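Local coordinates for protein exoglucanase A (Cellulomonas fimi, PDB 7CBD) that hydrolyses beta-1,4-glucosidic linkages of cellulose with inversion of anomeric configuration, releasing cellobiose from non-reducing chain ends, this chain being its catalytic domain, at residues Ala224-Phe229 against Ala284-Ser289; Gln172-Ala177 against Ala213-Ser218; Ser203-Ser208 against Thr274-Arg279. One frame throughout, in Å; residues are numbered along the deposited sequence.

Contact 1 (Ala224-Phe229 against Ala284-Ser289)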
# COMPACT_ATOMS: atom_id res chain seq x y z
N ALA A 224 22.74 -3.60 -2.39
CA ALA A 224 22.11 -4.63 -3.21
C ALA A 224 20.93 -5.32 -2.51
O ALA A 224 20.13 -5.97 -3.18
CB ALA A 224 23.14 -5.68 -3.61
N SER A 225 20.83 -5.19 -1.19
CA SER A 225 19.74 -5.85 -0.46
C SER A 225 18.38 -5.29 -0.81
O SER A 225 17.37 -5.99 -0.61
CB SER A 225 19.95 -5.68 1.04
OG SER A 225 21.15 -6.30 1.46
N ILE A 226 18.31 -4.06 -1.29
CA ILE A 226 17.05 -3.37 -1.55
C ILE A 226 16.95 -3.12 -3.05
O ILE A 226 17.73 -2.35 -3.62
CB ILE A 226 16.97 -2.05 -0.77
CG1 ILE A 226 17.01 -2.33 0.74
CG2 ILE A 226 15.72 -1.29 -1.14
CD1 ILE A 226 17.23 -1.09 1.59
N ASP A 227 15.96 -3.75 -3.69
CA ASP A 227 15.79 -3.60 -5.13
C ASP A 227 15.05 -2.32 -5.50
O ASP A 227 15.28 -1.77 -6.58
CB ASP A 227 15.06 -4.82 -5.67
CG ASP A 227 15.89 -6.06 -5.55
OD1 ASP A 227 16.84 -6.24 -6.35
OD2 ASP A 227 15.62 -6.86 -4.63
N GLY A 228 14.18 -1.84 -4.62
CA GLY A 228 13.39 -0.67 -4.94
C GLY A 228 12.56 -0.27 -3.74
O GLY A 228 12.76 -0.76 -2.62
N PHE A 229 11.61 0.63 -3.99
CA PHE A 229 10.81 1.25 -2.95
C PHE A 229 9.37 1.33 -3.41
O PHE A 229 9.09 1.46 -4.60
CB PHE A 229 11.37 2.64 -2.64
CG PHE A 229 12.79 2.60 -2.14
CD1 PHE A 229 13.06 2.52 -0.79
CD2 PHE A 229 13.85 2.58 -3.04
CE1 PHE A 229 14.36 2.44 -0.33
CE2 PHE A 229 15.15 2.49 -2.58
CZ PHE A 229 15.41 2.43 -1.23
N ALA A 284 21.61 9.76 -1.20
CA ALA A 284 21.98 9.16 0.08
C ALA A 284 22.83 7.91 -0.07
O ALA A 284 23.29 7.38 0.95
CB ALA A 284 20.72 8.85 0.89
N GLY A 285 23.02 7.40 -1.29
CA GLY A 285 23.93 6.29 -1.50
C GLY A 285 23.38 5.16 -2.35
O GLY A 285 24.14 4.28 -2.75
N PHE A 286 22.07 5.15 -2.61
CA PHE A 286 21.49 4.09 -3.41
C PHE A 286 21.89 4.24 -4.88
O PHE A 286 22.06 5.36 -5.36
CB PHE A 286 19.97 4.10 -3.28
CG PHE A 286 19.49 3.55 -1.97
CD1 PHE A 286 19.28 2.19 -1.82
CD2 PHE A 286 19.32 4.39 -0.87
CE1 PHE A 286 18.87 1.67 -0.60
CE2 PHE A 286 18.91 3.87 0.35
CZ PHE A 286 18.69 2.51 0.48
N PRO A 287 22.04 3.14 -5.60
CA PRO A 287 22.34 3.24 -7.03
C PRO A 287 21.14 3.79 -7.79
O PRO A 287 19.99 3.58 -7.41
CB PRO A 287 22.64 1.80 -7.44
CG PRO A 287 21.84 0.96 -6.48
CD PRO A 287 21.87 1.74 -5.17
N SER A 288 21.43 4.50 -8.89
CA SER A 288 20.35 5.11 -9.67
C SER A 288 19.38 4.08 -10.23
O SER A 288 18.25 4.44 -10.59
CB SER A 288 20.94 5.98 -10.78
OG SER A 288 21.66 5.20 -11.71
N SER A 289 19.79 2.81 -10.30
CA SER A 289 18.96 1.74 -10.85
C SER A 289 17.78 1.36 -9.95
O SER A 289 16.92 0.60 -10.39
CB SER A 289 19.84 0.50 -11.06
OG SER A 289 20.58 0.20 -9.89

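Contact 2 (Gln172-Ala177 against Ala213-Ser218)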
# COMPACT_ATOMS: atom_id res chain seq x y z
N GLN A 172 16.67 -3.63 13.38
CA GLN A 172 17.22 -4.98 13.37
C GLN A 172 16.31 -5.95 12.63
O GLN A 172 16.78 -6.87 11.95
CB GLN A 172 17.50 -5.45 14.80
CG GLN A 172 18.54 -4.58 15.51
CD GLN A 172 18.62 -4.85 17.00
OE1 GLN A 172 18.39 -5.97 17.45
NE2 GLN A 172 18.96 -3.82 17.77
N GLY A 173 14.99 -5.76 12.75
CA GLY A 173 14.06 -6.64 12.07
C GLY A 173 14.08 -6.45 10.57
O GLY A 173 14.07 -7.43 9.81
N VAL A 174 14.12 -5.20 10.10
CA VAL A 174 14.21 -4.97 8.67
C VAL A 174 15.54 -5.48 8.12
O VAL A 174 15.58 -6.09 7.04
CB VAL A 174 13.94 -3.49 8.31
CG1 VAL A 174 14.23 -3.24 6.83
CG2 VAL A 174 12.51 -3.12 8.62
N LYS A 175 16.64 -5.28 8.85
CA LYS A 175 17.92 -5.86 8.43
C LYS A 175 17.80 -7.37 8.26
O LYS A 175 18.27 -7.93 7.26
CB LYS A 175 19.03 -5.52 9.43
CG LYS A 175 20.30 -6.35 9.21
CD LYS A 175 21.40 -6.07 10.22
CE LYS A 175 22.43 -7.22 10.27
NZ LYS A 175 23.14 -7.49 8.97
N TYR A 176 17.18 -8.04 9.23
CA TYR A 176 17.07 -9.50 9.16
C TYR A 176 16.22 -9.93 7.98
O TYR A 176 16.58 -10.86 7.25
CB TYR A 176 16.49 -10.02 10.47
CG TYR A 176 16.59 -11.52 10.62
CD1 TYR A 176 17.75 -12.11 11.09
CD2 TYR A 176 15.52 -12.35 10.29
CE1 TYR A 176 17.84 -13.49 11.23
CE2 TYR A 176 15.60 -13.72 10.42
CZ TYR A 176 16.77 -14.28 10.89
OH TYR A 176 16.86 -15.65 11.03
N ALA A 177 15.07 -9.27 7.78
CA ALA A 177 14.21 -9.58 6.64
C ALA A 177 14.98 -9.41 5.34
O ALA A 177 14.96 -10.30 4.48
CB ALA A 177 12.98 -8.68 6.67
N ALA A 213 19.32 4.53 3.87
CA ALA A 213 20.70 4.21 3.51
C ALA A 213 21.43 3.54 4.68
O ALA A 213 22.21 2.60 4.47
CB ALA A 213 21.44 5.45 3.04
N GLU A 214 21.20 4.02 5.91
CA GLU A 214 21.81 3.36 7.07
C GLU A 214 21.37 1.91 7.16
O GLU A 214 22.18 1.02 7.43
CB GLU A 214 21.42 4.09 8.35
CG GLU A 214 22.01 5.47 8.46
CD GLU A 214 21.53 6.20 9.71
OE1 GLU A 214 20.86 5.57 10.55
OE2 GLU A 214 21.84 7.41 9.83
N VAL A 215 20.08 1.66 6.96
CA VAL A 215 19.58 0.29 7.00
C VAL A 215 20.24 -0.55 5.92
O VAL A 215 20.72 -1.66 6.17
CB VAL A 215 18.04 0.28 6.92
CG1 VAL A 215 17.53 -1.15 6.73
CG2 VAL A 215 17.46 0.92 8.17
N ALA A 216 20.31 -0.01 4.69
CA ALA A 216 21.00 -0.73 3.62
C ALA A 216 22.43 -1.10 4.02
O ALA A 216 22.86 -2.25 3.86
CB ALA A 216 21.00 0.12 2.35
N LYS A 217 23.18 -0.13 4.54
CA LYS A 217 24.58 -0.37 4.88
C LYS A 217 24.74 -1.36 6.03
O LYS A 217 25.82 -1.95 6.18
CB LYS A 217 25.29 0.95 5.16
CG LYS A 217 25.52 1.77 3.89
CD LYS A 217 26.21 3.09 4.16
CE LYS A 217 25.26 4.08 4.81
NZ LYS A 217 25.85 5.45 4.79
N SER A 218 23.69 -1.58 6.84
CA SER A 218 23.74 -2.56 7.92
C SER A 218 23.52 -3.99 7.43
O SER A 218 23.81 -4.93 8.18
CB SER A 218 22.69 -2.24 8.99
OG SER A 218 21.38 -2.64 8.57

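Contact 3 (Ser203-Ser208 against Thr274-Arg279)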
# COMPACT_ATOMS: atom_id res chain seq x y z
N SER A 203 11.77 18.28 5.39
CA SER A 203 12.23 17.95 6.73
C SER A 203 11.93 16.51 7.13
O SER A 203 12.51 16.02 8.11
CB SER A 203 11.57 18.89 7.73
OG SER A 203 10.19 18.94 7.47
N ASN A 204 11.04 15.83 6.41
CA ASN A 204 10.78 14.41 6.64
C ASN A 204 11.40 13.52 5.57
O ASN A 204 11.95 12.46 5.90
CB ASN A 204 9.27 14.15 6.69
CG ASN A 204 8.61 14.74 7.93
OD1 ASN A 204 9.28 15.21 8.85
ND2 ASN A 204 7.28 14.70 7.97
N ALA A 205 11.36 13.94 4.31
CA ALA A 205 11.90 13.14 3.22
C ALA A 205 13.40 12.93 3.38
O ALA A 205 13.90 11.81 3.20
CB ALA A 205 11.59 13.82 1.89
N GLY A 206 14.13 13.99 3.70
CA GLY A 206 15.57 13.93 3.79
C GLY A 206 16.06 12.96 4.84
O GLY A 206 16.84 12.04 4.55
N PRO A 207 15.64 13.15 6.09
CA PRO A 207 16.05 12.20 7.14
C PRO A 207 15.60 10.78 6.87
O PRO A 207 16.31 9.83 7.23
CB PRO A 207 15.40 12.78 8.41
CG PRO A 207 15.31 14.25 8.13
CD PRO A 207 14.98 14.35 6.66
N SER A 208 14.46 10.60 6.21
CA SER A 208 14.01 9.25 5.88
C SER A 208 14.96 8.59 4.89
O SER A 208 15.33 7.42 5.05
CB SER A 208 12.58 9.27 5.36
OG SER A 208 11.72 9.71 6.38
N THR A 274 7.36 9.96 -5.61
CA THR A 274 8.34 8.95 -6.02
C THR A 274 9.53 9.58 -6.75
O THR A 274 10.67 9.14 -6.57
CB THR A 274 7.69 7.84 -6.86
OG1 THR A 274 6.92 8.41 -7.93
CG2 THR A 274 6.80 6.95 -6.00
N ALA A 275 9.30 10.62 -7.55
CA ALA A 275 10.41 11.33 -8.18
C ALA A 275 11.30 11.98 -7.13
O ALA A 275 12.53 11.92 -7.21
CB ALA A 275 9.90 12.37 -9.18
N HIS A 276 10.68 12.61 -6.14
CA HIS A 276 11.39 13.27 -5.05
C HIS A 276 12.24 12.27 -4.27
O HIS A 276 13.44 12.49 -4.06
CB HIS A 276 10.33 13.91 -4.15
CG HIS A 276 10.85 14.71 -3.00
ND1 HIS A 276 10.01 15.18 -2.01
CD2 HIS A 276 12.09 15.13 -2.67
CE1 HIS A 276 10.72 15.86 -1.12
NE2 HIS A 276 11.98 15.84 -1.50
N MET A 277 11.64 11.16 -3.86
CA MET A 277 12.37 10.18 -3.06
C MET A 277 13.44 9.47 -3.87
O MET A 277 14.51 9.16 -3.34
CB MET A 277 11.41 9.19 -2.42
CG MET A 277 10.59 9.80 -1.30
SD MET A 277 11.60 10.48 0.05
CE MET A 277 12.09 8.98 0.90
N HIS A 278 13.18 9.19 -5.16
CA HIS A 278 14.23 8.59 -5.97
C HIS A 278 15.48 9.46 -5.95
O HIS A 278 16.60 8.96 -5.78
CB HIS A 278 13.75 8.31 -7.39
CG HIS A 278 14.67 7.44 -8.18
ND1 HIS A 278 15.76 7.92 -8.87
CD2 HIS A 278 14.67 6.10 -8.38
CE1 HIS A 278 16.39 6.92 -9.46
NE2 HIS A 278 15.75 5.80 -9.18
N ARG A 279 15.32 10.77 -6.15
CA ARG A 279 16.45 11.70 -6.09
C ARG A 279 17.17 11.59 -4.76
O ARG A 279 18.39 11.39 -4.71
CB ARG A 279 15.97 13.13 -6.29
CG ARG A 279 15.61 13.51 -7.71
CD ARG A 279 15.38 15.02 -7.84
NE ARG A 279 14.20 15.48 -7.11
CZ ARG A 279 12.99 15.59 -7.66
NH1 ARG A 279 12.80 15.27 -8.93
NH2 ARG A 279 11.97 16.01 -6.93

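Contact 1 (Ala224-Phe229 against Ala284-Ser289)
Backbone hydrogen bonds to G291 and L293 fix F229 in the sheet, while across the contact its ring meets F286 by carbon contacts alone; no hydrogen bond joins 224-229 to 284-289. The aromatic pair is T-shaped: the ring planes stand at 86° and the centroids lie 5.1 Å apart. F229 supplies the edge, with its CZ over one face of F286, displaced toward the rim and 3.6 Å from F286 CE1. I226 takes a different position on the same ring. Its CD1 sits in the ring plane at the edge, 3.9 Å from F286 CE1 and 4.0 Å from F286 CZ. That methyl gets there because CG1 lies anti to the carbonyl carbon (chi1 -62°) and the chain then runs on extended (chi2 168°). Topologically, strand 228-231 pairs in parallel with strand 291-295, and helix 270-283 lies between them in sequence, a beta-alpha-beta unit of the family 6 alpha/beta barrel. F286 belongs to the return loop of this unit, just past G285, whose positive phi ends the helix in a Schellman motif. All three touching side chains are buried. A213 and A216 of helix 202-218 and L281 of helix 270-283 also pack against F286, whose ring makes a further edge-to-face pair with F223.

Contact 2 (Gln172-Ala177 against Ala213-Ser218)
The side chain of K175 leaves helix 161-182 with CG opposite the backbone N (chi1 167°), stays extended through CD and CE, and bends only at its last torsion (chi4 61°), which turns NZ onto the carbonyl of S218. The resulting hydrogen bond, K175 NZ to S218 O, is 2.8 Å long; its C=O...N angle is 145° and the donor is tilted somewhat out of the carbonyl plane. The methylenes lie alongside the same residue, with K175 CD 3.4 Å from S218 O and 3.8 Å from S218 OG. That hydroxyl is itself held, donating to V215 O at 2.7 Å from within the plane of the carbonyl, using one of its lone pairs. Since NZ also forms a salt bridge with D179, the ammonium is gripped from both helices. Shortened to an alanine, this residue would probably leave S218 O and the D179 carboxylate without their shared donor and take the methylenes away from the serine. Deeper in, V174 CG1 meets V215 CG1 at 3.9 Å, the two side chains crossing at about a right angle, and V174 also packs on L96. K175 CA and V215 CA, 6.5 Å apart, mark the segments' nearest backbone approach. A buried valine pair with a lysine-serine pair on its partly exposed side joins two neighbouring helices on the outside of the barrel; strand 187-192 and helix 196-199 lie between them in the chain.

Contact 3 (Ser203-Ser208 against Thr274-Arg279)
The imidazole of H276 is the flat group in this contact, and A205 meets it obliquely. A205 CB lies 3.7 Å from H276 CE1 and 4.0 Å from H276 NE2. At another corner of the ring, ND1 is hydrogen-bonded to D267, which is likely to limit rotation of the imidazole, whose CE1 is turned to the alanine. M277 touches the same methyl: its SD stands 3.8 Å from A205 CB. Successive bends in the methionine chain (chi2 -59°, chi3 -76°) fold the thioether back toward helix 202-218, although the CB of M277 does not itself point there, and carry CE to within 4.5 Å of S208 CB. The methyl of A205 thus points into the angle between an imidazole and a thioether from adjacent positions of helix 270-283. The axes of 203-208 and 274-279 approach to 10.2 Å, with a crossing angle of -42°, and the CA atoms of A205 and M277 are 7.0 Å apart; the ring of H276 and the folded chain of M277 bridge this separation to the small alanine. Helix 202-218 is kinked here, because P207 has no N-H to return to the preceding turn. S208 binds back to that turn beside the kink: its OG donates to N204 O at 2.8 Å, while S208 N reaches the same oxygen from the opposite face of the carbonyl plane. S208 OG is also bonded to T155 OG1. With S208 OG engaged by N204 and T155, and H276 ND1 by D267, no hydrogen bond crosses the interface, so the fit probably depends on shape.

Overall arrangement
Helix 202-218 is common to contacts 2 and 3 and packs on contact 1: contact 3 uses its first half, contact 2 its last turns, and A213 and A216 from contact 2 lie against F286 of contact 1, with A216 also touching I226. Contacts 1 and 3 are buried and bridged by no hydrogen bond, one relying on aromatic and aliphatic carbon, the other on a methyl, a thioether and an imidazole. Contact 2 is only partly buried, and it alone has a hydrogen bond between its segments. Contacts 2 and 3 join helix to helix, whereas contact 1 joins a strand and its approach to a return loop; S288 of that loop touches H278 of contact 3.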